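Local coordinates for protein purine nucleoside phosphorylase (Grouper iridovirus, PDB 3KHS) that probably catalyses the reversible phosphorolysis of purine nucleosides such as inosine and guanosine, releasing the free base in purine nucleoside salvage, at residues B[141-146]-B[222-227]; B[25-30]-B[95-100]; B[103-108]-B[228-233]; B[130-135]-B[161-166]. All blocks are in the same frame, centred on the assembly; numbering follows the deposited sequence.

Contact 1 (B[141-146]-B[222-227])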
loop_
_atom_site.group_PDB
_atom_site.type_symbol
_atom_site.label_atom_id
_atom_site.label_comp_id
_atom_site.label_asym_id
_atom_site.label_seq_id
_atom_site.Cartn_x
_atom_site.Cartn_y
_atom_site.Cartn_z
ATOM N N ALA B 141 -3.199 -1.270 4.908
ATOM C CA ALA B 141 -4.475 -1.963 4.908
ATOM C C ALA B 141 -4.282 -3.306 5.621
ATOM O O ALA B 141 -4.493 -4.375 5.062
ATOM C CB ALA B 141 -5.003 -2.143 3.481
ATOM N N ASN B 142 -3.843 -3.219 6.867
ATOM C CA ASN B 142 -3.619 -4.376 7.723
ATOM C C ASN B 142 -4.919 -4.616 8.503
ATOM O O ASN B 142 -5.459 -3.708 9.110
ATOM C CB ASN B 142 -2.464 -4.090 8.688
ATOM C CG ASN B 142 -2.021 -5.334 9.433
ATOM O OD1 ASN B 142 -2.721 -5.812 10.329
ATOM N ND2 ASN B 142 -0.873 -5.885 9.043
ATOM N N PRO B 143 -5.409 -5.846 8.513
ATOM C CA PRO B 143 -6.659 -6.188 9.202
ATOM C C PRO B 143 -6.677 -6.003 10.728
ATOM O O PRO B 143 -7.730 -6.013 11.334
ATOM C CB PRO B 143 -6.887 -7.632 8.770
ATOM C CG PRO B 143 -5.472 -8.191 8.815
ATOM C CD PRO B 143 -4.609 -7.052 8.238
ATOM N N LEU B 144 -5.514 -5.833 11.332
ATOM C CA LEU B 144 -5.426 -5.638 12.769
ATOM C C LEU B 144 -5.201 -4.175 13.073
ATOM O O LEU B 144 -5.147 -3.778 14.234
ATOM C CB LEU B 144 -4.270 -6.431 13.379
ATOM C CG LEU B 144 -4.354 -7.936 13.191
ATOM C CD1 LEU B 144 -3.113 -8.576 13.751
ATOM C CD2 LEU B 144 -5.604 -8.454 13.894
ATOM N N THR B 145 -5.055 -3.351 12.047
ATOM C CA THR B 145 -4.849 -1.928 12.328
ATOM C C THR B 145 -5.995 -1.403 13.187
ATOM O O THR B 145 -7.163 -1.703 12.928
ATOM C CB THR B 145 -4.754 -1.088 11.043
ATOM O OG1 THR B 145 -3.549 -1.428 10.342
ATOM C CG2 THR B 145 -4.765 0.408 11.378
ATOM N N GLY B 146 -5.640 -0.640 14.220
ATOM C CA GLY B 146 -6.621 -0.078 15.143
ATOM C C GLY B 146 -6.334 -0.483 16.576
ATOM O O GLY B 146 -5.264 -1.014 16.853
ATOM N N THR B 222 -6.350 -15.068 7.579
ATOM C CA THR B 222 -5.523 -15.941 8.414
ATOM C C THR B 222 -4.708 -15.126 9.410
ATOM O O THR B 222 -4.324 -15.625 10.463
ATOM C CB THR B 222 -4.561 -16.828 7.574
ATOM O OG1 THR B 222 -3.627 -15.993 6.858
ATOM C CG2 THR B 222 -5.361 -17.661 6.586
ATOM N N ILE B 223 -4.430 -13.871 9.084
ATOM C CA ILE B 223 -3.691 -13.042 10.028
ATOM C C ILE B 223 -4.575 -12.857 11.269
ATOM O O ILE B 223 -4.111 -12.946 12.394
ATOM C CB ILE B 223 -3.400 -11.630 9.482
ATOM C CG1 ILE B 223 -2.354 -11.691 8.369
ATOM C CG2 ILE B 223 -2.947 -10.716 10.641
ATOM C CD1 ILE B 223 -2.130 -10.334 7.713
ATOM N N VAL B 224 -5.850 -12.576 11.038
ATOM C CA VAL B 224 -6.803 -12.350 12.108
ATOM C C VAL B 224 -7.125 -13.653 12.855
ATOM O O VAL B 224 -7.168 -13.671 14.076
ATOM C CB VAL B 224 -8.064 -11.709 11.540
ATOM C CG1 VAL B 224 -9.144 -11.642 12.609
ATOM C CG2 VAL B 224 -7.711 -10.318 10.977
ATOM N N ALA B 225 -7.329 -14.734 12.120
ATOM C CA ALA B 225 -7.610 -16.028 12.713
ATOM C C ALA B 225 -6.460 -16.406 13.668
ATOM O O ALA B 225 -6.666 -16.731 14.845
ATOM C CB ALA B 225 -7.724 -17.059 11.604
ATOM N N LYS B 226 -5.243 -16.342 13.142
ATOM C CA LYS B 226 -4.048 -16.697 13.895
ATOM C C LYS B 226 -3.938 -15.871 15.150
ATOM O O LYS B 226 -3.582 -16.370 16.212
ATOM C CB LYS B 226 -2.798 -16.467 13.058
ATOM C CG LYS B 226 -1.558 -17.172 13.605
ATOM C CD LYS B 226 -1.733 -18.688 13.573
ATOM C CE LYS B 226 -0.799 -19.344 14.556
ATOM N NZ LYS B 226 0.608 -19.019 14.243
ATOM N N HIS B 227 -4.233 -14.589 15.010
ATOM C CA HIS B 227 -4.169 -13.668 16.114
ATOM C C HIS B 227 -5.214 -14.040 17.157
ATOM O O HIS B 227 -5.003 -13.829 18.341
ATOM C CB HIS B 227 -4.383 -12.249 15.588
ATOM C CG HIS B 227 -4.654 -11.232 16.655
ATOM N ND1 HIS B 227 -5.916 -11.011 17.168
ATOM C CD2 HIS B 227 -3.826 -10.380 17.310
ATOM C CE1 HIS B 227 -5.854 -10.065 18.090
ATOM N NE2 HIS B 227 -4.596 -9.666 18.195
#
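The type I beta turn from Asn142 to Thr145 is laid against helix 219-227 at Pro143 and Val224, whose CA atoms are 6.8 Å apart. Two bonds hold the turn itself: the backbone bond Thr145 N to Asn142 O, and an Asx turn in which Leu144 N donates to Asn142 OD1 at 3.0 Å, on a lone pair in the carbonyl plane. Pro143 and Leu144 are thereby presented to the helix. Pro143 CB touches Val224 CG2 at 3.6 Å, while its CG meets Ile223 CG2, the two side chains crossing at about a right angle. A chi1 of -60° sets Leu144 CG beside the backbone N, 4.0 Å from Ile223 CG2. Leu144 CD1 touches Ile223 CG2 at 3.8 Å, and CD2 lies over one face of the His227 ring, 4.2 Å from the centroid and 15° off the normal, a CH-pi contact. His227 NE2 is hydrogen-bonded to Asn148 OD1. Pro195 of the second subunit also packs on Leu144. Since no hydrogen bond links the two segments, their attachment is apolar; polar groups of the loop bond within the turn, elsewhere in the chain (Pro143 O to Arg98 NH2) and to the second subunit (Asn142 ND2 to Ser196 OG).

Contact 2 (B[25-30]-B[95-100]). With PO4 (phosphate ion), chain G.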
loop_
_atom_site.group_PDB
_atom_site.type_symbol
_atom_site.label_atom_id
_atom_site.label_comp_id
_atom_site.label_asym_id
_atom_site.label_seq_id
_atom_site.Cartn_x
_atom_site.Cartn_y
_atom_site.Cartn_z
ATOM N N GLY B 25 -14.173 -24.278 11.425
ATOM C CA GLY B 25 -14.757 -23.334 10.485
ATOM C C GLY B 25 -14.270 -23.519 9.054
ATOM O O GLY B 25 -13.148 -23.952 8.808
ATOM N N ILE B 26 -15.117 -23.184 8.094
ATOM C CA ILE B 26 -14.754 -23.315 6.688
ATOM C C ILE B 26 -15.142 -22.035 5.947
ATOM O O ILE B 26 -16.225 -21.503 6.166
ATOM C CB ILE B 26 -15.511 -24.484 5.978
ATOM C CG1 ILE B 26 -15.393 -25.775 6.784
ATOM C CG2 ILE B 26 -14.957 -24.681 4.547
ATOM C CD1 ILE B 26 -16.320 -26.868 6.294
ATOM N N VAL B 27 -14.255 -21.557 5.073
ATOM C CA VAL B 27 -14.514 -20.365 4.262
ATOM C C VAL B 27 -14.433 -20.855 2.822
ATOM O O VAL B 27 -13.375 -21.325 2.397
ATOM C CB VAL B 27 -13.414 -19.281 4.439
ATOM C CG1 VAL B 27 -13.817 -17.988 3.700
ATOM C CG2 VAL B 27 -13.184 -18.993 5.888
ATOM N N CYS B 28 -15.531 -20.767 2.074
ATOM C CA CYS B 28 -15.525 -21.192 0.678
ATOM C C CYS B 28 -15.128 -20.059 -0.265
ATOM O O CYS B 28 -15.756 -18.988 -0.287
ATOM C CB CYS B 28 -16.905 -21.688 0.253
ATOM S SG CYS B 28 -17.496 -23.025 1.258
ATOM N N GLY B 29 -14.100 -20.309 -1.066
ATOM C CA GLY B 29 -13.657 -19.306 -2.009
ATOM C C GLY B 29 -14.527 -19.248 -3.242
ATOM O O GLY B 29 -15.640 -19.785 -3.247
ATOM N N SER B 30 -14.017 -18.612 -4.297
ATOM C CA SER B 30 -14.791 -18.490 -5.531
ATOM C C SER B 30 -15.111 -19.814 -6.227
ATOM O O SER B 30 -14.208 -20.579 -6.558
ATOM C CB SER B 30 -14.078 -17.562 -6.511
ATOM O OG SER B 30 -14.035 -16.262 -5.980
ATOM N N PHE B 95 -14.103 -9.471 9.618
ATOM C CA PHE B 95 -15.004 -9.491 10.771
ATOM C C PHE B 95 -15.539 -10.912 11.000
ATOM O O PHE B 95 -15.679 -11.356 12.133
ATOM C CB PHE B 95 -16.174 -8.514 10.569
ATOM C CG PHE B 95 -17.159 -8.510 11.702
ATOM C CD1 PHE B 95 -16.800 -8.019 12.951
ATOM C CD2 PHE B 95 -18.427 -9.059 11.534
ATOM C CE1 PHE B 95 -17.675 -8.072 14.030
ATOM C CE2 PHE B 95 -19.308 -9.124 12.591
ATOM C CZ PHE B 95 -18.938 -8.628 13.851
ATOM N N PRO B 96 -15.848 -11.642 9.919
ATOM C CA PRO B 96 -16.357 -13.007 10.117
ATOM C C PRO B 96 -15.335 -13.912 10.830
ATOM O O PRO B 96 -15.716 -14.852 11.523
ATOM C CB PRO B 96 -16.690 -13.466 8.694
ATOM C CG PRO B 96 -17.038 -12.172 7.982
ATOM C CD PRO B 96 -15.959 -11.227 8.508
ATOM N N MET B 97 -14.043 -13.631 10.680
ATOM C CA MET B 97 -13.036 -14.435 11.376
ATOM C C MET B 97 -13.100 -14.161 12.873
ATOM O O MET B 97 -12.848 -15.061 13.693
ATOM C CB MET B 97 -11.603 -14.135 10.911
ATOM C CG MET B 97 -11.195 -14.793 9.603
ATOM S SD MET B 97 -11.379 -16.562 9.564
ATOM C CE MET B 97 -12.965 -16.724 8.686
ATOM N N ARG B 98 -13.395 -12.915 13.232
ATOM C CA ARG B 98 -13.498 -12.577 14.639
ATOM C C ARG B 98 -14.758 -13.272 15.175
ATOM O O ARG B 98 -14.767 -13.775 16.293
ATOM C CB ARG B 98 -13.549 -11.057 14.816
ATOM C CG ARG B 98 -12.234 -10.379 14.472
ATOM C CD ARG B 98 -12.237 -8.879 14.782
ATOM N NE ARG B 98 -10.931 -8.254 14.527
ATOM C CZ ARG B 98 -10.464 -7.933 13.314
ATOM N NH1 ARG B 98 -11.189 -8.170 12.244
ATOM N NH2 ARG B 98 -9.265 -7.377 13.173
ATOM N N VAL B 99 -15.801 -13.329 14.353
ATOM C CA VAL B 99 -17.036 -14.004 14.741
ATOM C C VAL B 99 -16.739 -15.509 14.952
ATOM O O VAL B 99 -17.140 -16.094 15.958
ATOM C CB VAL B 99 -18.123 -13.791 13.661
ATOM C CG1 VAL B 99 -19.322 -14.642 13.926
ATOM C CG2 VAL B 99 -18.525 -12.307 13.614
ATOM N N PHE B 100 -16.038 -16.127 14.002
ATOM C CA PHE B 100 -15.663 -17.530 14.130
ATOM C C PHE B 100 -15.039 -17.759 15.498
ATOM O O PHE B 100 -15.410 -18.683 16.195
ATOM C CB PHE B 100 -14.634 -17.927 13.065
ATOM C CG PHE B 100 -15.238 -18.473 11.791
ATOM C CD1 PHE B 100 -16.521 -18.133 11.409
ATOM C CD2 PHE B 100 -14.490 -19.269 10.951
ATOM C CE1 PHE B 100 -17.038 -18.567 10.228
ATOM C CE2 PHE B 100 -15.003 -19.719 9.744
ATOM C CZ PHE B 100 -16.269 -19.369 9.381
HETATM P P PO4 G . -11.400 -15.920 -3.755
HETATM O O1 PO4 G . -11.546 -17.393 -3.901
HETATM O O2 PO4 G . -12.299 -15.431 -2.663
HETATM O O3 PO4 G . -9.990 -15.581 -3.403
HETATM O O4 PO4 G . -11.764 -15.265 -5.040
#
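Ser30 OG is hydrogen-bonded to phosphate O4 at 2.7 Å, and Ser30 N donates to phosphate O1 at 2.8 Å in a nearly straight bond of 171°, so one residue holds two oxygens of the ion. This is the loop after strand 24-28 in the alpha/beta fold of the PNP/MTAP phosphorylases. Ser217, His83, Ala113 and Arg81 also bond the ion, an arrangement consistent with the phosphate site of the family, although the ion itself probably came from the crystallisation liquor. Further back, strand 25-28 runs nearly antiparallel to helix 95-100, with segment axes 10.3 Å apart at an angle of 161°. No hydrogen bond joins strand and helix; the layers meet through Phe100 and Met97. Phe100 reaches the backbone at Gly25, which has no side chain, with CE2 3.7 Å from Gly25 CA. Met97, bent at chi2 and chi3, brings CE over one face of the Phe100 ring, offset toward the rim. The same methyl touches Val27 CG2; the chi1 of Val27, -173°, sets CG1 anti to the backbone N and CG2 beside it. Val108, on the neighbouring strand 107-116, also packs on both helix side chains. At its edge, the Phe100 ring has Ile26 O lying in its plane, with CZ 3.9 Å from that oxygen.

Contact 3 (B[103-108]-B[228-233])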
loop_
_atom_site.group_PDB
_atom_site.type_symbol
_atom_site.label_atom_id
_atom_site.label_comp_id
_atom_site.label_asym_id
_atom_site.label_seq_id
_atom_site.Cartn_x
_atom_site.Cartn_y
_atom_site.Cartn_z
ATOM N N LEU B 103 -17.374 -17.688 18.332
ATOM C CA LEU B 103 -18.248 -18.861 18.301
ATOM C C LEU B 103 -17.565 -20.062 18.935
ATOM O O LEU B 103 -18.204 -21.082 19.169
ATOM C CB LEU B 103 -18.591 -19.254 16.867
ATOM C CG LEU B 103 -19.623 -18.486 16.069
ATOM C CD1 LEU B 103 -19.650 -19.041 14.661
ATOM C CD2 LEU B 103 -20.975 -18.628 16.707
ATOM N N GLY B 104 -16.263 -19.944 19.180
ATOM C CA GLY B 104 -15.520 -21.047 19.761
ATOM C C GLY B 104 -14.784 -21.909 18.745
ATOM O O GLY B 104 -14.296 -22.992 19.094
ATOM N N VAL B 105 -14.693 -21.448 17.493
ATOM C CA VAL B 105 -13.984 -22.228 16.487
ATOM C C VAL B 105 -12.509 -22.330 16.843
ATOM O O VAL B 105 -11.898 -21.381 17.302
ATOM C CB VAL B 105 -14.110 -21.647 15.073
ATOM C CG1 VAL B 105 -13.281 -22.490 14.114
ATOM C CG2 VAL B 105 -15.560 -21.670 14.625
ATOM N N LYS B 106 -11.941 -23.509 16.638
ATOM C CA LYS B 106 -10.533 -23.723 16.954
ATOM C C LYS B 106 -9.674 -23.900 15.715
ATOM O O LYS B 106 -8.504 -23.561 15.725
ATOM C CB LYS B 106 -10.392 -24.919 17.911
ATOM C CG LYS B 106 -10.814 -24.558 19.322
ATOM C CD LYS B 106 -10.939 -25.798 20.187
ATOM C CE LYS B 106 -11.351 -25.469 21.628
ATOM N NZ LYS B 106 -11.352 -26.699 22.504
ATOM N N ILE B 107 -10.277 -24.406 14.649
ATOM C CA ILE B 107 -9.557 -24.614 13.403
ATOM C C ILE B 107 -10.349 -24.024 12.244
ATOM O O ILE B 107 -11.573 -24.169 12.182
ATOM C CB ILE B 107 -9.333 -26.111 13.143
ATOM C CG1 ILE B 107 -8.457 -26.702 14.253
ATOM C CG2 ILE B 107 -8.706 -26.309 11.769
ATOM C CD1 ILE B 107 -8.387 -28.234 14.229
ATOM N N VAL B 108 -9.657 -23.335 11.344
ATOM C CA VAL B 108 -10.333 -22.755 10.191
ATOM C C VAL B 108 -9.704 -23.273 8.884
ATOM O O VAL B 108 -8.484 -23.241 8.711
ATOM C CB VAL B 108 -10.271 -21.217 10.225
ATOM C CG1 VAL B 108 -10.862 -20.625 8.932
ATOM C CG2 VAL B 108 -11.024 -20.687 11.448
ATOM N N GLY B 228 -6.331 -14.606 16.700
ATOM C CA GLY B 228 -7.404 -15.001 17.592
ATOM C C GLY B 228 -7.225 -16.399 18.142
ATOM O O GLY B 228 -8.173 -17.021 18.588
ATOM N N GLY B 229 -6.002 -16.901 18.075
ATOM C CA GLY B 229 -5.697 -18.224 18.578
ATOM C C GLY B 229 -6.204 -19.415 17.788
ATOM O O GLY B 229 -6.177 -20.540 18.288
ATOM N N MET B 230 -6.672 -19.213 16.567
ATOM C CA MET B 230 -7.170 -20.359 15.804
ATOM C C MET B 230 -6.090 -20.889 14.879
ATOM O O MET B 230 -5.146 -20.172 14.537
ATOM C CB MET B 230 -8.432 -19.986 15.000
ATOM C CG MET B 230 -9.685 -19.710 15.847
ATOM S SD MET B 230 -11.105 -19.061 14.913
ATOM C CE MET B 230 -10.361 -17.539 14.303
ATOM N N ARG B 231 -6.218 -22.157 14.512
ATOM C CA ARG B 231 -5.249 -22.786 13.631
ATOM C C ARG B 231 -5.788 -22.710 12.210
ATOM O O ARG B 231 -6.981 -22.921 11.975
ATOM C CB ARG B 231 -5.017 -24.235 14.069
ATOM C CG ARG B 231 -4.420 -24.346 15.458
ATOM C CD ARG B 231 -4.518 -25.761 15.970
ATOM N NE ARG B 231 -3.581 -26.664 15.311
ATOM C CZ ARG B 231 -3.753 -27.978 15.250
ATOM N NH1 ARG B 231 -4.826 -28.534 15.808
ATOM N NH2 ARG B 231 -2.860 -28.742 14.637
ATOM N N CYS B 232 -4.903 -22.415 11.266
ATOM C CA CYS B 232 -5.310 -22.272 9.867
ATOM C C CYS B 232 -4.738 -23.220 8.833
ATOM O O CYS B 232 -3.578 -23.619 8.888
ATOM C CB CYS B 232 -4.999 -20.863 9.391
ATOM S SG CYS B 232 -5.651 -19.603 10.459
ATOM N N LEU B 233 -5.588 -23.550 7.875
ATOM C CA LEU B 233 -5.226 -24.367 6.740
ATOM C C LEU B 233 -5.893 -23.654 5.567
ATOM O O LEU B 233 -7.063 -23.279 5.642
ATOM C CB LEU B 233 -5.774 -25.761 6.868
ATOM C CG LEU B 233 -5.815 -26.495 5.532
ATOM C CD1 LEU B 233 -4.377 -26.670 5.011
ATOM C CD2 LEU B 233 -6.559 -27.837 5.682
#
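Ile107 and Arg231 form one parallel beta bridge and Val108 and Cys232 the next, stitched by three backbone bonds. Arg231 N donates to Lys106 O, Val108 N to Arg231 O at 2.8 Å, and Leu233 N to Val108 O at 3.0 Å. The tight part is where Met230 enters: its CG comes within 3.1 Å of Val105 O, and SD lies 4.0 Å from Val105 CB and 3.8 Å from Val108 CG2. A bend at chi3 (-61°) turns CE off the extended line of that chain. Helices 95-102 and 219-227 pack on the sheet face that carries Val108 and Cys232. The looser margin is polar. Lys106 is exposed and its CB leads away from the partner segment; on the face of Ile107, Arg231 lies alongside that residue, pointing the same way, with NH1 3.9 Å from Ile107 CD1. Its guanidinium is held instead by salt bridges to Asp164 and Glu282. Gly229, at positive phi, is the C-prime residue of the Schellman motif that ends helix 219-227, and the chain passes from it into strand 231-241. With helix 165-178 packed on the Ile107 and Arg231 face, the pair belongs to the central mixed sheet, flanked by helices, of the PNP/MTAP phosphorylase alpha/beta fold.

Contact 4 (B[130-135]-B[161-166])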
loop_
_atom_site.group_PDB
_atom_site.type_symbol
_atom_site.label_atom_id
_atom_site.label_comp_id
_atom_site.label_asym_id
_atom_site.label_seq_id
_atom_site.Cartn_x
_atom_site.Cartn_y
_atom_site.Cartn_z
ATOM N N ARG B 130 1.597 -22.782 2.432
ATOM C CA ARG B 130 2.578 -22.942 3.491
ATOM C C ARG B 130 2.963 -21.604 4.079
ATOM O O ARG B 130 3.464 -21.525 5.190
ATOM C CB ARG B 130 3.839 -23.657 2.972
ATOM C CG ARG B 130 4.797 -22.759 2.214
ATOM C CD ARG B 130 6.150 -23.432 1.897
ATOM N NE ARG B 130 7.226 -22.436 1.981
ATOM C CZ ARG B 130 7.865 -21.934 0.933
ATOM N NH1 ARG B 130 7.557 -22.341 -0.289
ATOM N NH2 ARG B 130 8.783 -20.997 1.101
ATOM N N ASP B 131 2.732 -20.539 3.329
ATOM C CA ASP B 131 3.076 -19.207 3.809
ATOM C C ASP B 131 2.444 -18.173 2.888
ATOM O O ASP B 131 1.967 -18.524 1.814
ATOM C CB ASP B 131 4.598 -19.039 3.823
ATOM C CG ASP B 131 5.040 -17.919 4.733
ATOM O OD1 ASP B 131 4.212 -17.542 5.566
ATOM O OD2 ASP B 131 6.187 -17.427 4.663
ATOM N N HIS B 132 2.410 -16.905 3.300
ATOM C CA HIS B 132 1.839 -15.884 2.413
ATOM C C HIS B 132 2.643 -14.601 2.399
ATOM O O HIS B 132 3.553 -14.404 3.205
ATOM C CB HIS B 132 0.353 -15.563 2.750
ATOM C CG HIS B 132 0.153 -14.727 3.988
ATOM N ND1 HIS B 132 -0.858 -14.982 4.899
ATOM C CD2 HIS B 132 0.850 -13.674 4.487
ATOM C CE1 HIS B 132 -0.764 -14.133 5.909
ATOM N NE2 HIS B 132 0.264 -13.328 5.683
ATOM N N ILE B 133 2.308 -13.755 1.435
ATOM C CA ILE B 133 2.910 -12.439 1.267
ATOM C C ILE B 133 1.692 -11.532 1.121
ATOM O O ILE B 133 1.004 -11.562 0.092
ATOM C CB ILE B 133 3.741 -12.321 -0.013
ATOM C CG1 ILE B 133 4.947 -13.249 0.045
ATOM C CG2 ILE B 133 4.229 -10.894 -0.172
ATOM C CD1 ILE B 133 5.623 -13.408 -1.311
ATOM N N ASN B 134 1.404 -10.765 2.172
ATOM C CA ASN B 134 0.251 -9.871 2.180
ATOM C C ASN B 134 0.628 -8.420 1.923
ATOM O O ASN B 134 0.853 -7.636 2.847
ATOM C CB ASN B 134 -0.491 -10.004 3.510
ATOM C CG ASN B 134 -1.814 -9.280 3.501
ATOM O OD1 ASN B 134 -2.539 -9.368 2.536
ATOM N ND2 ASN B 134 -2.139 -8.569 4.589
ATOM N N LEU B 135 0.704 -8.059 0.653
ATOM C CA LEU B 135 1.088 -6.689 0.297
ATOM C C LEU B 135 0.228 -5.583 0.919
ATOM O O LEU B 135 0.756 -4.652 1.488
ATOM C CB LEU B 135 1.134 -6.545 -1.223
ATOM C CG LEU B 135 2.127 -7.523 -1.897
ATOM C CD1 LEU B 135 1.919 -7.467 -3.399
ATOM C CD2 LEU B 135 3.600 -7.185 -1.533
ATOM N N SER B 161 4.286 -18.632 11.832
ATOM C CA SER B 161 3.678 -19.906 11.437
ATOM C C SER B 161 2.171 -19.789 11.264
ATOM O O SER B 161 1.405 -20.465 11.949
ATOM C CB SER B 161 3.955 -20.997 12.481
ATOM O OG SER B 161 5.348 -21.213 12.648
ATOM N N VAL B 162 1.740 -18.930 10.358
ATOM C CA VAL B 162 0.324 -18.744 10.105
ATOM C C VAL B 162 -0.358 -20.039 9.709
ATOM O O VAL B 162 -1.474 -20.316 10.155
ATOM C CB VAL B 162 0.087 -17.726 8.950
ATOM C CG1 VAL B 162 -1.396 -17.587 8.661
ATOM C CG2 VAL B 162 0.663 -16.390 9.307
ATOM N N TYR B 163 0.311 -20.831 8.870
ATOM C CA TYR B 163 -0.260 -22.072 8.366
ATOM C C TYR B 163 0.243 -23.326 9.100
ATOM O O TYR B 163 1.348 -23.803 8.874
ATOM C CB TYR B 163 0.001 -22.109 6.847
ATOM C CG TYR B 163 -0.571 -20.871 6.144
ATOM C CD1 TYR B 163 -1.913 -20.821 5.760
ATOM C CD2 TYR B 163 0.198 -19.712 5.983
ATOM C CE1 TYR B 163 -2.493 -19.646 5.236
ATOM C CE2 TYR B 163 -0.375 -18.520 5.462
ATOM C CZ TYR B 163 -1.716 -18.504 5.097
ATOM O OH TYR B 163 -2.288 -17.350 4.620
ATOM N N ASP B 164 -0.605 -23.837 9.990
ATOM C CA ASP B 164 -0.320 -25.005 10.817
ATOM C C ASP B 164 0.372 -26.152 10.063
ATOM O O ASP B 164 -0.197 -26.750 9.142
ATOM C CB ASP B 164 -1.629 -25.490 11.416
ATOM C CG ASP B 164 -1.419 -26.367 12.605
ATOM O OD1 ASP B 164 -1.083 -25.834 13.684
ATOM O OD2 ASP B 164 -1.579 -27.583 12.441
ATOM N N LYS B 165 1.596 -26.473 10.473
ATOM C CA LYS B 165 2.355 -27.532 9.815
ATOM C C LYS B 165 1.640 -28.870 9.835
ATOM O O LYS B 165 1.673 -29.608 8.840
ATOM C CB LYS B 165 3.744 -27.637 10.433
ATOM C CG LYS B 165 4.401 -26.273 10.499
ATOM C CD LYS B 165 5.866 -26.309 10.863
ATOM C CE LYS B 165 6.388 -24.895 11.070
ATOM N NZ LYS B 165 7.854 -24.896 11.260
ATOM N N THR B 166 0.965 -29.168 10.939
ATOM C CA THR B 166 0.208 -30.417 11.056
ATOM C C THR B 166 -0.979 -30.457 10.103
ATOM O O THR B 166 -1.199 -31.452 9.414
ATOM C CB THR B 166 -0.332 -30.631 12.513
ATOM O OG1 THR B 166 0.776 -30.736 13.418
ATOM C CG2 THR B 166 -1.215 -31.896 12.609
HETATM O O HOH W 1 2.955 -20.558 7.839
HETATM O O HOH W 2 4.020 -17.433 8.244
#
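Strand 131-134 borders the second subunit, and the loop leading into helix 165-178 meets it chiefly through His132 and Tyr163. His132 ND1 and Tyr163 OH are 2.8 Å apart in a hydrogen bond whose donor either could be (160°). The hydroxyl sits in the imidazole plane, at the ring edge, and ND1 in turn lies near the phenol plane, with the two rings at 84° to each other. A chi1 of 75° puts His132 CG between the backbone N and the carbonyl carbon, 3.6 Å from Tyr163 OH. Thr222 OG1 of helix 219-227 also bonds Tyr163 OH, giving the buried hydroxyl a second partner. Asp164, the next residue, is the N-cap of helix 165-178: its OD2 accepts from Leu167 N. Nearer the backbone, Tyr163 CD2 packs 3.6 Å from Asp131 CA. Water extends the contact: one molecule donates to Arg130 O at 2.9 Å and accepts from Tyr163 N at 2.9 Å, and another donates to Asp131 OD1 at 2.7 Å while accepting only weakly from Val162 N. The other carboxylate oxygen of the aspartate, Asp131 OD2, takes a bond from Ala201 N of the second subunit.

Overall arrangement
Along the chain contact 2 closes before the others open; contacts 1 and 4 then alternate their segments, both nested inside the long loop that contact 3 closes. Contacts 2 and 3 lie about 10 Å apart between centres and share the central mixed sheet, in which strands 24-28 and 107-116 are neighbours. Helix 219-227 carries half of contact 1 and leads straight into strand 231-241 of contact 3, while its Lys226 bonds Ser161 of contact 4. Contacts 2 and 4 do not touch, their centres being about 17 Å apart. Contacts 1 and 4 both lie at the interface with the second subunit, whereas no other chain touches the segments of contacts 2 and 3.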